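Local coordinates for ferripyochelin binding protein (Pyrococcus horikoshii, PDB 1V3W) that probably acts as a gamma-class carbonic anhydrase, interconverting carbon dioxide and bicarbonate at zinc sites between the subunits of a trimer, at residues R12-A17 and V30-T35; V37-V42 and V58-S63; H65-Y70 and I103-K108; Y94-I99 and E150-N155; K125-Y130 and G138-Q143. All blocks are in the same frame, centred on the assembly; numbering follows the deposited sequence.

Contact 1 (R12-A17 and V30-T35)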
# COMPACT_ATOMS: atom_id res chain seq x y z
N ARG A 12 2.79 1.88 23.98
CA ARG A 12 3.21 0.93 25.01
C ARG A 12 3.68 -0.28 24.23
O ARG A 12 2.87 -1.04 23.70
CB ARG A 12 2.07 0.53 25.95
CG ARG A 12 2.59 -0.31 27.13
CD ARG A 12 1.48 -0.92 27.97
NE ARG A 12 1.98 -1.58 29.17
CZ ARG A 12 1.31 -2.53 29.82
NH1 ARG A 12 0.14 -2.93 29.36
NH2 ARG A 12 1.81 -3.08 30.92
N ILE A 13 4.99 -0.46 24.18
CA ILE A 13 5.58 -1.55 23.42
C ILE A 13 6.34 -2.55 24.28
O ILE A 13 7.28 -2.19 25.00
CB ILE A 13 6.52 -0.97 22.35
CG1 ILE A 13 5.74 -0.00 21.46
CG2 ILE A 13 7.14 -2.09 21.53
CD1 ILE A 13 6.60 0.77 20.49
N HIS A 14 5.94 -3.82 24.20
CA HIS A 14 6.59 -4.87 24.97
C HIS A 14 8.04 -4.99 24.52
O HIS A 14 8.33 -4.90 23.33
CB HIS A 14 5.85 -6.19 24.78
CG HIS A 14 6.26 -7.26 25.74
ND1 HIS A 14 7.40 -8.01 25.58
CD2 HIS A 14 5.69 -7.69 26.89
CE1 HIS A 14 7.52 -8.86 26.58
NE2 HIS A 14 6.49 -8.69 27.39
N PRO A 15 8.97 -5.19 25.46
CA PRO A 15 10.39 -5.32 25.14
C PRO A 15 10.72 -6.35 24.06
O PRO A 15 11.69 -6.19 23.32
CB PRO A 15 11.02 -5.68 26.49
CG PRO A 15 10.13 -4.98 27.46
CD PRO A 15 8.75 -5.27 26.92
N SER A 16 9.92 -7.41 23.96
CA SER A 16 10.17 -8.46 22.98
C SER A 16 9.65 -8.16 21.58
O SER A 16 9.98 -8.87 20.63
CB SER A 16 9.55 -9.78 23.46
OG SER A 16 8.14 -9.71 23.43
N ALA A 17 8.84 -7.12 21.45
CA ALA A 17 8.28 -6.77 20.16
C ALA A 17 9.34 -6.25 19.20
O ALA A 17 10.33 -5.65 19.62
CB ALA A 17 7.19 -5.72 20.33
N VAL A 30 -0.71 -0.05 21.43
CA VAL A 30 -0.21 -1.05 22.36
C VAL A 30 0.25 -2.26 21.55
O VAL A 30 -0.52 -2.81 20.75
CB VAL A 30 -1.31 -1.51 23.34
CG1 VAL A 30 -0.75 -2.58 24.28
CG2 VAL A 30 -1.83 -0.33 24.14
N LEU A 31 1.50 -2.66 21.73
CA LEU A 31 2.05 -3.82 21.03
C LEU A 31 2.48 -4.81 22.11
O LEU A 31 3.44 -4.56 22.84
CB LEU A 31 3.25 -3.40 20.17
CG LEU A 31 3.00 -2.34 19.09
CD1 LEU A 31 4.30 -2.02 18.35
CD2 LEU A 31 1.95 -2.85 18.11
N GLU A 32 1.80 -5.96 22.19
CA GLU A 32 2.17 -6.95 23.21
C GLU A 32 3.39 -7.76 22.87
O GLU A 32 4.09 -7.54 21.87
CB GLU A 32 1.01 -7.93 23.48
CG GLU A 32 0.24 -7.69 24.79
CD GLU A 32 0.87 -8.33 26.04
OE1 GLU A 32 2.09 -8.61 26.04
OE2 GLU A 32 0.14 -8.53 27.03
N GLU A 33 3.65 -8.70 23.77
CA GLU A 33 4.76 -9.63 23.60
C GLU A 33 4.80 -10.40 22.28
O GLU A 33 3.78 -10.88 21.80
CB GLU A 33 4.74 -10.59 24.80
CG GLU A 33 5.69 -11.76 24.75
CD GLU A 33 5.67 -12.54 26.05
OE1 GLU A 33 4.67 -12.44 26.79
OE2 GLU A 33 6.66 -13.25 26.34
N LYS A 34 6.01 -10.48 21.72
CA LYS A 34 6.27 -11.20 20.48
C LYS A 34 5.52 -10.71 19.25
O LYS A 34 5.30 -11.47 18.30
CB LYS A 34 6.04 -12.70 20.69
CG LYS A 34 7.04 -13.30 21.68
CD LYS A 34 6.74 -14.76 21.98
CE LYS A 34 7.80 -15.36 22.90
NZ LYS A 34 7.87 -14.64 24.20
N THR A 35 5.11 -9.45 19.27
CA THR A 35 4.44 -8.87 18.11
C THR A 35 5.54 -8.33 17.22
O THR A 35 6.69 -8.22 17.64
CB THR A 35 3.50 -7.70 18.49
OG1 THR A 35 4.23 -6.72 19.23
CG2 THR A 35 2.32 -8.20 19.30
O HOH W 1 8.70 -10.09 18.45
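H14 and E33 both set CG anti to their own backbone N (chi1 -168° and 172°), and the two side chains run side by side in the same direction. The CB of E33 sits over the centre of the H14 ring, 3.5 Å from the centroid, as a CH-pi contact. P15 CD lies on the opposite ring face, nearer the rim. H14 ND1 accepts the N-H of S16, which comes 17° out of the ring plane. S16 OG in turn takes a hydrogen bond from K34 N at 2.8 Å. An alanine in place of H14 would probably leave E33 CB without its ring surface and S16 N without its acceptor. Before the turns, L31 N bonds to R12 O and H14 N to L31 O, both 2.9 Å. A17 CB rests 3.3 Å from T35 OG1, and a water joins S16 O to T35 O. Two short parallel strands, each followed by a beta turn and stacked one coil on the next, are typical of the left-handed beta-helix of the hexapeptide-repeat family.

Contact 2 (V37-V42 and V58-S63). With CA (calcium ion), chain C; EDO (1,2-ethanediol), chain H.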
# COMPACT_ATOMS: atom_id res chain seq x y z
N VAL A 37 6.17 -5.41 13.82
CA VAL A 37 5.69 -4.39 12.90
C VAL A 37 6.80 -4.23 11.87
O VAL A 37 7.94 -3.89 12.21
CB VAL A 37 5.42 -3.06 13.63
CG1 VAL A 37 4.95 -2.00 12.65
CG2 VAL A 37 4.36 -3.27 14.71
N TRP A 38 6.46 -4.49 10.62
CA TRP A 38 7.43 -4.49 9.54
C TRP A 38 7.62 -3.19 8.76
O TRP A 38 6.87 -2.24 8.92
CB TRP A 38 7.10 -5.69 8.64
CG TRP A 38 7.16 -6.95 9.47
CD1 TRP A 38 6.15 -7.49 10.22
CD2 TRP A 38 8.34 -7.71 9.77
NE1 TRP A 38 6.63 -8.54 10.97
CE2 TRP A 38 7.96 -8.70 10.71
CE3 TRP A 38 9.66 -7.66 9.34
CZ2 TRP A 38 8.88 -9.61 11.24
CZ3 TRP A 38 10.57 -8.56 9.86
CH2 TRP A 38 10.18 -9.54 10.79
N PRO A 39 8.67 -3.13 7.92
CA PRO A 39 8.95 -1.92 7.13
C PRO A 39 7.78 -1.24 6.45
O PRO A 39 6.97 -1.89 5.80
CB PRO A 39 9.98 -2.41 6.11
CG PRO A 39 10.72 -3.46 6.87
CD PRO A 39 9.62 -4.21 7.57
N SER A 40 7.71 0.07 6.62
CA SER A 40 6.68 0.89 5.99
C SER A 40 5.26 0.70 6.51
O SER A 40 4.31 1.25 5.95
CB SER A 40 6.71 0.66 4.47
OG SER A 40 6.82 1.89 3.77
N ALA A 41 5.11 -0.07 7.58
CA ALA A 41 3.79 -0.26 8.18
C ALA A 41 3.52 0.99 9.01
O ALA A 41 4.44 1.59 9.55
CB ALA A 41 3.79 -1.49 9.08
N VAL A 42 2.25 1.39 9.09
CA VAL A 42 1.88 2.57 9.85
C VAL A 42 0.75 2.27 10.83
O VAL A 42 -0.32 1.82 10.42
CB VAL A 42 1.41 3.73 8.93
CG1 VAL A 42 1.02 4.95 9.76
CG2 VAL A 42 2.53 4.10 7.95
N VAL A 58 2.18 -7.23 11.91
CA VAL A 58 1.62 -6.20 11.04
C VAL A 58 2.67 -6.03 9.95
O VAL A 58 3.70 -5.40 10.16
CB VAL A 58 1.44 -4.88 11.82
CG1 VAL A 58 0.77 -3.84 10.94
CG2 VAL A 58 0.59 -5.13 13.07
N GLN A 59 2.40 -6.61 8.79
CA GLN A 59 3.35 -6.62 7.70
C GLN A 59 3.65 -5.34 6.93
O GLN A 59 3.07 -4.28 7.19
CB GLN A 59 2.98 -7.77 6.76
CG GLN A 59 3.17 -9.12 7.46
CD GLN A 59 2.63 -10.31 6.69
OE1 GLN A 59 2.42 -10.24 5.48
NE2 GLN A 59 2.40 -11.41 7.40
N ASP A 60 4.59 -5.44 6.00
CA ASP A 60 5.06 -4.30 5.22
C ASP A 60 3.96 -3.52 4.51
O ASP A 60 3.06 -4.10 3.91
CB ASP A 60 6.08 -4.76 4.17
CG ASP A 60 6.91 -5.93 4.64
OD1 ASP A 60 8.09 -5.74 5.00
OD2 ASP A 60 6.37 -7.06 4.64
N ASN A 61 4.08 -2.20 4.57
CA ASN A 61 3.15 -1.28 3.91
C ASN A 61 1.69 -1.38 4.34
O ASN A 61 0.79 -0.94 3.61
CB ASN A 61 3.29 -1.40 2.39
CG ASN A 61 4.50 -0.66 1.87
OD1 ASN A 61 4.69 0.51 2.19
ND2 ASN A 61 5.33 -1.32 1.08
N VAL A 62 1.47 -1.94 5.52
CA VAL A 62 0.13 -2.04 6.08
C VAL A 62 -0.19 -0.72 6.78
O VAL A 62 0.72 -0.03 7.25
CB VAL A 62 0.06 -3.15 7.16
CG1 VAL A 62 -1.20 -2.99 8.02
CG2 VAL A 62 0.07 -4.51 6.51
N SER A 63 -1.46 -0.34 6.81
CA SER A 63 -1.87 0.85 7.54
C SER A 63 -2.96 0.44 8.52
O SER A 63 -3.84 -0.35 8.18
CB SER A 63 -2.44 1.93 6.61
OG SER A 63 -1.46 2.43 5.73
CA CA C . 4.90 2.72 2.62
C1 EDO H . 10.38 3.03 4.04
O1 EDO H . 9.41 3.08 5.08
C2 EDO H . 11.65 3.80 4.46
O2 EDO H . 11.51 4.35 5.77
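S40 and N61 point their oxygens at one calcium ion: S40 OG binds it at 2.4 Å and N61 OD1 at 2.3 Å. The S40 and N61 oxygens of the other two subunits fill the remaining four positions, so the ion lies where the three chains meet. The chi1 of S40, -127°, departs from the staggered values, and OG still reaches both the metal and O1 of an ethanediol. N61 has CG anti to its carbonyl carbon (chi1 -78°), and its end swings back toward S40 although CB points away. The polar end of N61 also has S63 of the second subunit as a partner. The two segments hold matching type II turns, W38 to A41 and Q59 to V62, on neighbouring coils of the left-handed beta-helix, flanked by parallel bridges at V37-V58 and V42-S63. The backbone bonds W38 N to V58 O and V42 N to V62 O tie the coils at the two ends. Between them N61 N bonds to P39 O at 3.2 Å. W38 brings the edge of its indole to V58 O, with CD1 3.2 Å from that oxygen. Its ring also meets F18, Y159 and H166. D60 lies alongside P39, and its OD1 comes 3.4 Å from P39 CD. D60 OD2 forms a salt bridge with R44 of the second subunit. A41 CB packs 3.4 Å from Q59 O.

Contact 3 (H65-Y70 and I103-K108). With ZN (zinc ion), chain B.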
# COMPACT_ATOMS: atom_id res chain seq x y z
N HIS A 65 -5.61 2.28 11.31
CA HIS A 65 -6.12 3.54 11.84
C HIS A 65 -7.46 3.27 12.50
O HIS A 65 -7.90 2.12 12.59
CB HIS A 65 -6.29 4.55 10.71
CG HIS A 65 -6.43 5.96 11.19
ND1 HIS A 65 -7.30 6.86 10.61
CD2 HIS A 65 -5.81 6.63 12.19
CE1 HIS A 65 -7.21 8.02 11.24
NE2 HIS A 65 -6.32 7.91 12.20
N THR A 66 -8.11 4.33 12.97
CA THR A 66 -9.39 4.22 13.65
C THR A 66 -10.27 5.41 13.31
O THR A 66 -9.84 6.35 12.64
CB THR A 66 -9.21 4.21 15.18
OG1 THR A 66 -8.75 5.50 15.60
CG2 THR A 66 -8.21 3.15 15.60
N SER A 67 -11.51 5.35 13.78
CA SER A 67 -12.48 6.43 13.60
C SER A 67 -12.99 6.73 15.00
O SER A 67 -12.88 5.89 15.89
CB SER A 67 -13.63 5.97 12.70
OG SER A 67 -14.18 4.75 13.15
N HIS A 68 -13.54 7.92 15.20
CA HIS A 68 -14.06 8.28 16.51
C HIS A 68 -15.09 7.24 16.96
O HIS A 68 -16.07 6.97 16.26
CB HIS A 68 -14.70 9.67 16.50
CG HIS A 68 -13.70 10.79 16.50
ND1 HIS A 68 -13.14 11.28 15.35
CD2 HIS A 68 -13.17 11.50 17.52
CE1 HIS A 68 -12.29 12.25 15.66
NE2 HIS A 68 -12.29 12.40 16.97
N GLY A 69 -14.86 6.66 18.13
CA GLY A 69 -15.77 5.66 18.66
C GLY A 69 -15.51 4.26 18.13
O GLY A 69 -16.21 3.31 18.50
N TYR A 70 -14.49 4.12 17.28
CA TYR A 70 -14.16 2.82 16.70
C TYR A 70 -12.68 2.49 16.80
O TYR A 70 -11.92 2.69 15.85
CB TYR A 70 -14.60 2.77 15.24
CG TYR A 70 -16.10 2.78 15.07
CD1 TYR A 70 -16.85 1.63 15.33
CD2 TYR A 70 -16.77 3.94 14.68
CE1 TYR A 70 -18.23 1.64 15.21
CE2 TYR A 70 -18.15 3.95 14.56
CZ TYR A 70 -18.88 2.80 14.82
OH TYR A 70 -20.25 2.81 14.70
N ILE A 103 -10.32 -4.03 6.01
CA ILE A 103 -11.29 -4.33 7.06
C ILE A 103 -11.79 -2.98 7.52
O ILE A 103 -11.02 -2.17 8.03
CB ILE A 103 -10.63 -5.06 8.24
CG1 ILE A 103 -9.80 -6.25 7.74
CG2 ILE A 103 -11.70 -5.52 9.23
CD1 ILE A 103 -10.60 -7.27 6.94
N LEU A 104 -13.08 -2.73 7.34
CA LEU A 104 -13.65 -1.43 7.70
C LEU A 104 -14.24 -1.29 9.10
O LEU A 104 -14.39 -2.27 9.84
CB LEU A 104 -14.65 -1.01 6.62
CG LEU A 104 -13.98 -0.89 5.24
CD1 LEU A 104 -15.01 -0.63 4.16
CD2 LEU A 104 -12.95 0.23 5.29
N ASP A 105 -14.57 -0.05 9.44
CA ASP A 105 -15.09 0.33 10.75
C ASP A 105 -16.29 -0.44 11.27
O ASP A 105 -17.28 -0.62 10.57
CB ASP A 105 -15.39 1.82 10.74
CG ASP A 105 -14.22 2.65 10.26
OD1 ASP A 105 -13.41 3.09 11.10
OD2 ASP A 105 -14.10 2.84 9.03
N GLY A 106 -16.18 -0.87 12.52
CA GLY A 106 -17.27 -1.60 13.15
C GLY A 106 -17.30 -3.08 12.84
O GLY A 106 -18.08 -3.82 13.43
N ALA A 107 -16.46 -3.52 11.91
CA ALA A 107 -16.42 -4.93 11.56
C ALA A 107 -15.93 -5.73 12.76
O ALA A 107 -15.12 -5.24 13.55
CB ALA A 107 -15.51 -5.16 10.36
N LYS A 108 -16.43 -6.96 12.89
CA LYS A 108 -16.04 -7.85 13.97
C LYS A 108 -15.64 -9.17 13.33
O LYS A 108 -16.49 -9.91 12.85
CB LYS A 108 -17.21 -8.08 14.93
CG LYS A 108 -16.81 -8.66 16.29
CD LYS A 108 -17.98 -9.36 17.00
CE LYS A 108 -17.54 -9.95 18.33
NZ LYS A 108 -16.09 -10.31 18.32
ZN ZN B . -8.54 6.66 8.76
O HOH W 2 -8.85 8.31 8.05
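The zinc site at a subunit interface of this gamma-class carbonic anhydrase begins at one end of this contact, where two turns of the beta-helix approach each other beside it. H65 ND1 binds the zinc at 2.2 Å, and a water is modelled on the metal. H87 of the same chain and H82 of the third subunit complete the set of ligands. H65 itself does not touch 103-108. The crossing is made by S67, two residues on. S67 OG donates a hydrogen bond to D105 OD1 at 2.7 Å, arriving 46° out of the carboxylate plane. S67 holds OG between its backbone N and carbonyl carbon (chi1 51°), while CB comes 3.3 Å from the same oxygen. The Y70 ring meets the backbone of G106 obliquely, with CD1 3.8 Å from G106 N. The positive phi of G106 (83°), where a CB would jam against the carbonyl O of D105, suits glycine in this turn. D105 OD1 is also hydrogen-bonded to ND1 of H87, whose NE2 binds the zinc. One oxygen is thus gripped by a serine hydroxyl and a histidine. D105 is a second-shell residue that probably helps to fix the rotation of the H87 ring, and S67 in turn probably helps to hold D105.

Contact 4 (Y94-I99 and E150-N155)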
# COMPACT_ATOMS: atom_id res chain seq x y z
N TYR A 94 -6.11 -15.80 15.93
CA TYR A 94 -5.80 -16.72 14.83
C TYR A 94 -6.52 -16.29 13.56
O TYR A 94 -7.27 -17.06 12.96
CB TYR A 94 -6.21 -18.15 15.21
CG TYR A 94 -5.64 -18.60 16.53
CD1 TYR A 94 -4.32 -19.05 16.63
CD2 TYR A 94 -6.39 -18.52 17.69
CE1 TYR A 94 -3.78 -19.41 17.85
CE2 TYR A 94 -5.86 -18.87 18.93
CZ TYR A 94 -4.55 -19.31 19.00
OH TYR A 94 -3.99 -19.62 20.21
N VAL A 95 -6.28 -15.05 13.16
CA VAL A 95 -6.90 -14.50 11.97
C VAL A 95 -5.85 -14.10 10.96
O VAL A 95 -4.86 -13.45 11.31
CB VAL A 95 -7.74 -13.24 12.29
CG1 VAL A 95 -8.32 -12.65 11.01
CG2 VAL A 95 -8.85 -13.60 13.27
N ILE A 96 -6.05 -14.51 9.71
CA ILE A 96 -5.13 -14.14 8.65
C ILE A 96 -5.84 -13.09 7.80
O ILE A 96 -6.83 -13.39 7.13
CB ILE A 96 -4.76 -15.35 7.76
CG1 ILE A 96 -3.93 -16.34 8.56
CG2 ILE A 96 -3.97 -14.87 6.53
CD1 ILE A 96 -3.52 -17.58 7.79
N ILE A 97 -5.34 -11.87 7.86
CA ILE A 97 -5.89 -10.77 7.08
C ILE A 97 -5.11 -10.79 5.77
O ILE A 97 -3.91 -10.51 5.74
CB ILE A 97 -5.71 -9.42 7.80
CG1 ILE A 97 -6.54 -9.42 9.09
CG2 ILE A 97 -6.14 -8.27 6.90
CD1 ILE A 97 -8.04 -9.61 8.88
N GLY A 98 -5.80 -11.15 4.69
CA GLY A 98 -5.17 -11.24 3.39
C GLY A 98 -4.40 -10.05 2.88
O GLY A 98 -4.64 -8.90 3.23
N ILE A 99 -3.44 -10.36 2.01
CA ILE A 99 -2.60 -9.34 1.40
C ILE A 99 -3.48 -8.35 0.65
O ILE A 99 -4.39 -8.73 -0.10
CB ILE A 99 -1.60 -9.99 0.42
CG1 ILE A 99 -0.59 -10.81 1.22
CG2 ILE A 99 -0.90 -8.92 -0.42
CD1 ILE A 99 0.28 -11.70 0.37
N GLU A 150 -4.93 -24.88 11.09
CA GLU A 150 -3.60 -25.02 11.67
C GLU A 150 -2.72 -23.89 11.14
O GLU A 150 -1.83 -23.40 11.84
CB GLU A 150 -3.01 -26.39 11.32
CG GLU A 150 -3.87 -27.57 11.77
CD GLU A 150 -3.55 -28.07 13.17
OE1 GLU A 150 -4.49 -28.49 13.89
OE2 GLU A 150 -2.36 -28.06 13.56
N TRP A 151 -2.99 -23.47 9.91
CA TRP A 151 -2.22 -22.39 9.29
C TRP A 151 -2.50 -21.04 9.95
O TRP A 151 -1.63 -20.18 9.99
CB TRP A 151 -2.53 -22.31 7.79
CG TRP A 151 -1.76 -21.25 7.05
CD1 TRP A 151 -2.28 -20.23 6.31
CD2 TRP A 151 -0.33 -21.09 7.01
NE1 TRP A 151 -1.26 -19.45 5.80
CE2 TRP A 151 -0.06 -19.96 6.21
CE3 TRP A 151 0.74 -21.80 7.55
CZ2 TRP A 151 1.24 -19.52 5.95
CZ3 TRP A 151 2.04 -21.36 7.30
CH2 TRP A 151 2.27 -20.23 6.50
N THR A 152 -3.71 -20.85 10.47
CA THR A 152 -4.03 -19.58 11.12
C THR A 152 -3.10 -19.33 12.32
O THR A 152 -2.93 -18.18 12.73
CB THR A 152 -5.52 -19.48 11.58
OG1 THR A 152 -5.82 -20.54 12.49
CG2 THR A 152 -6.46 -19.56 10.38
N LYS A 153 -2.50 -20.38 12.87
CA LYS A 153 -1.56 -20.22 13.99
C LYS A 153 -0.12 -20.26 13.46
O LYS A 153 0.70 -19.42 13.82
CB LYS A 153 -1.73 -21.33 15.06
CG LYS A 153 -0.70 -21.22 16.21
CD LYS A 153 -0.95 -22.18 17.39
CE LYS A 153 0.19 -22.10 18.43
NZ LYS A 153 -0.07 -22.86 19.70
N LYS A 154 0.18 -21.24 12.61
CA LYS A 154 1.50 -21.44 12.02
C LYS A 154 2.07 -20.17 11.36
O LYS A 154 3.23 -19.83 11.56
CB LYS A 154 1.40 -22.60 10.99
CG LYS A 154 2.69 -23.08 10.28
CD LYS A 154 2.85 -24.63 10.34
CE LYS A 154 2.58 -25.48 9.05
NZ LYS A 154 2.62 -24.90 7.67
N ASN A 155 1.23 -19.47 10.61
CA ASN A 155 1.64 -18.24 9.93
C ASN A 155 2.22 -17.26 10.95
O ASN A 155 3.30 -16.69 10.75
CB ASN A 155 0.43 -17.60 9.23
CG ASN A 155 0.83 -16.57 8.18
OD1 ASN A 155 1.89 -15.95 8.26
ND2 ASN A 155 -0.04 -16.38 7.19
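The Y94 ring has K153 CA at its edge, in plane, and T152 O also near its plane. CB of K153 comes obliquely, 3.8 Å from Y94 CD1. The extended K153 chain then runs alongside the ring in the same direction, with CG 3.9 Å from Y94 CE1. The Y94 ring also stacks with H112 and meets Y77. The W151 indole has N155 CB over one face, toward the rim. CD1 of I96 meets the indole obliquely, 3.3 Å from W151 CD1, and the two side chains cross at about a right angle. I96 places CG1 anti to its carbonyl carbon (chi1 -67°), and CD1 beyond it also comes 3.7 Å from N155 ND2. T152 fits its CB against the backbone at Y94 O, 3.3 Å away, and its OG1 is hydrogen-bonded to I149 O and H112 ND1. An alanine in place of Y94 would probably take from K153 the ring its chain lies along and leave H112 without the Y94 ring stacked on it. The axes of strand 95-97 and helix 150-155 approach to 7.9 Å at 73°. A C-terminal helix packed across the coils of a left-handed beta-helix is typical of the gamma-class carbonic anhydrases.

Contact 5 (K125-Y130 and G138-Q143)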
# COMPACT_ATOMS: atom_id res chain seq x y z
N LYS A 125 -19.65 -5.30 9.49
CA LYS A 125 -19.83 -6.69 9.08
C LYS A 125 -19.28 -7.65 10.13
O LYS A 125 -18.14 -7.50 10.57
CB LYS A 125 -19.11 -6.95 7.75
CG LYS A 125 -19.19 -8.39 7.25
CD LYS A 125 -20.60 -8.76 6.80
CE LYS A 125 -20.62 -10.14 6.16
NZ LYS A 125 -21.96 -10.46 5.57
N GLU A 126 -20.08 -8.62 10.54
CA GLU A 126 -19.65 -9.60 11.52
C GLU A 126 -19.32 -10.91 10.82
O GLU A 126 -20.15 -11.49 10.12
CB GLU A 126 -20.74 -9.82 12.57
CG GLU A 126 -21.08 -8.57 13.36
CD GLU A 126 -22.01 -8.84 14.53
OE1 GLU A 126 -22.38 -7.87 15.23
OE2 GLU A 126 -22.37 -10.02 14.75
N ILE A 127 -18.08 -11.37 11.01
CA ILE A 127 -17.62 -12.62 10.41
C ILE A 127 -17.51 -13.70 11.48
O ILE A 127 -16.74 -13.56 12.44
CB ILE A 127 -16.24 -12.43 9.74
CG1 ILE A 127 -16.32 -11.32 8.68
CG2 ILE A 127 -15.78 -13.74 9.12
CD1 ILE A 127 -17.28 -11.62 7.54
N PRO A 128 -18.27 -14.79 11.34
CA PRO A 128 -18.23 -15.87 12.33
C PRO A 128 -16.89 -16.62 12.37
O PRO A 128 -16.11 -16.55 11.42
CB PRO A 128 -19.37 -16.79 11.89
CG PRO A 128 -20.31 -15.86 11.17
CD PRO A 128 -19.36 -15.01 10.37
N ASP A 129 -16.65 -17.34 13.46
CA ASP A 129 -15.42 -18.11 13.60
C ASP A 129 -15.32 -19.15 12.49
O ASP A 129 -16.33 -19.59 11.94
CB ASP A 129 -15.37 -18.86 14.94
CG ASP A 129 -15.54 -17.95 16.14
OD1 ASP A 129 -15.23 -16.75 16.05
OD2 ASP A 129 -15.96 -18.46 17.20
N TYR A 130 -14.09 -19.54 12.16
CA TYR A 130 -13.82 -20.56 11.15
C TYR A 130 -14.33 -20.24 9.75
O TYR A 130 -14.64 -21.15 8.98
CB TYR A 130 -14.39 -21.89 11.63
CG TYR A 130 -13.78 -22.34 12.94
CD1 TYR A 130 -12.47 -22.81 12.99
CD2 TYR A 130 -14.49 -22.22 14.14
CE1 TYR A 130 -11.87 -23.15 14.20
CE2 TYR A 130 -13.90 -22.56 15.36
CZ TYR A 130 -12.59 -23.02 15.38
OH TYR A 130 -11.98 -23.35 16.57
N GLY A 138 -17.00 -8.39 1.03
CA GLY A 138 -16.60 -9.69 1.52
C GLY A 138 -17.74 -10.55 2.02
O GLY A 138 -18.60 -10.10 2.79
N LYS A 139 -17.74 -11.80 1.56
CA LYS A 139 -18.75 -12.80 1.91
C LYS A 139 -18.06 -13.99 2.56
O LYS A 139 -16.89 -14.26 2.27
CB LYS A 139 -19.45 -13.33 0.66
CG LYS A 139 -20.07 -12.30 -0.25
CD LYS A 139 -21.39 -11.78 0.29
CE LYS A 139 -21.20 -10.98 1.55
NZ LYS A 139 -22.36 -10.09 1.78
N VAL A 140 -18.77 -14.70 3.43
CA VAL A 140 -18.23 -15.92 4.01
C VAL A 140 -18.63 -16.93 2.93
O VAL A 140 -19.81 -17.12 2.68
CB VAL A 140 -18.94 -16.34 5.32
CG1 VAL A 140 -18.56 -17.77 5.68
CG2 VAL A 140 -18.55 -15.40 6.45
N VAL A 141 -17.64 -17.54 2.29
CA VAL A 141 -17.93 -18.49 1.22
C VAL A 141 -17.97 -19.94 1.69
O VAL A 141 -18.58 -20.80 1.04
CB VAL A 141 -16.90 -18.35 0.08
CG1 VAL A 141 -17.03 -16.98 -0.56
CG2 VAL A 141 -15.50 -18.54 0.63
N ARG A 142 -17.33 -20.22 2.82
CA ARG A 142 -17.30 -21.56 3.39
C ARG A 142 -16.51 -21.55 4.69
O ARG A 142 -15.92 -20.53 5.05
CB ARG A 142 -16.64 -22.55 2.41
CG ARG A 142 -15.15 -22.31 2.16
CD ARG A 142 -14.55 -23.45 1.35
NE ARG A 142 -13.17 -23.20 0.94
CZ ARG A 142 -12.12 -23.17 1.76
NH1 ARG A 142 -12.29 -23.38 3.06
NH2 ARG A 142 -10.91 -22.94 1.28
N GLN A 143 -16.50 -22.68 5.39
CA GLN A 143 -15.76 -22.78 6.63
C GLN A 143 -14.34 -23.25 6.29
O GLN A 143 -14.10 -23.83 5.24
CB GLN A 143 -16.42 -23.79 7.58
CG GLN A 143 -17.82 -23.40 8.05
CD GLN A 143 -17.88 -22.04 8.70
OE1 GLN A 143 -18.02 -21.01 8.03
NE2 GLN A 143 -17.76 -22.01 10.03
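The two segments run in roughly the same direction, 23° apart end to end, with the CA atoms of I127 and V140 7.2 Å apart and those of Y130 and Q143 5.4 Å apart. The wide first spacing leaves the join there to side chains. V140 turns its CG2 branch, anti to the carbonyl carbon, toward the other segment. I127 CD1 meets it at 4.1 Å, the two side chains sliding past each other in opposite directions. P128 CD reaches the same methyl at 4.0 Å, so one valine branch serves two partners. This is the last coil of the beta-helix: strand 126-127 is the last strand of its parallel sheet, and the chain passes through strand 131-135 before 138-143 returns antiparallel to it. The Q143 chain bends at chi2 (-55°), and its end approaches the 125-130 segment. NE2 then gives a weak hydrogen bond to D129 O at 3.4 Å. Q143 CA also lies 3.1 Å from Y130 O, a CA-H...O contact. At the other end, K125 and K139 cross at about a right angle with their NZ atoms 3.8 Å apart. These like charges probably repel.

From the N terminus, contact 1 closes a loop between two early coils, and contact 2 follows in series, closing the next loop one face on. The two touch where L31 CD1 packs on V37 CG2. The 65-70 segment starts almost where contact 2 ends. Contacts 3 and 4 cross, because 94-99 lies between the segments of contact 3, and I103 packs on I97 where they meet. Contact 4 reaches forward to the C-terminal helix. Contact 5 is nested inside its long loop and closes the last coil, joined to contact 3 by probable backbone bonds between K108 and both K125 and I127. Contacts 2 and 3 also touch the third subunit.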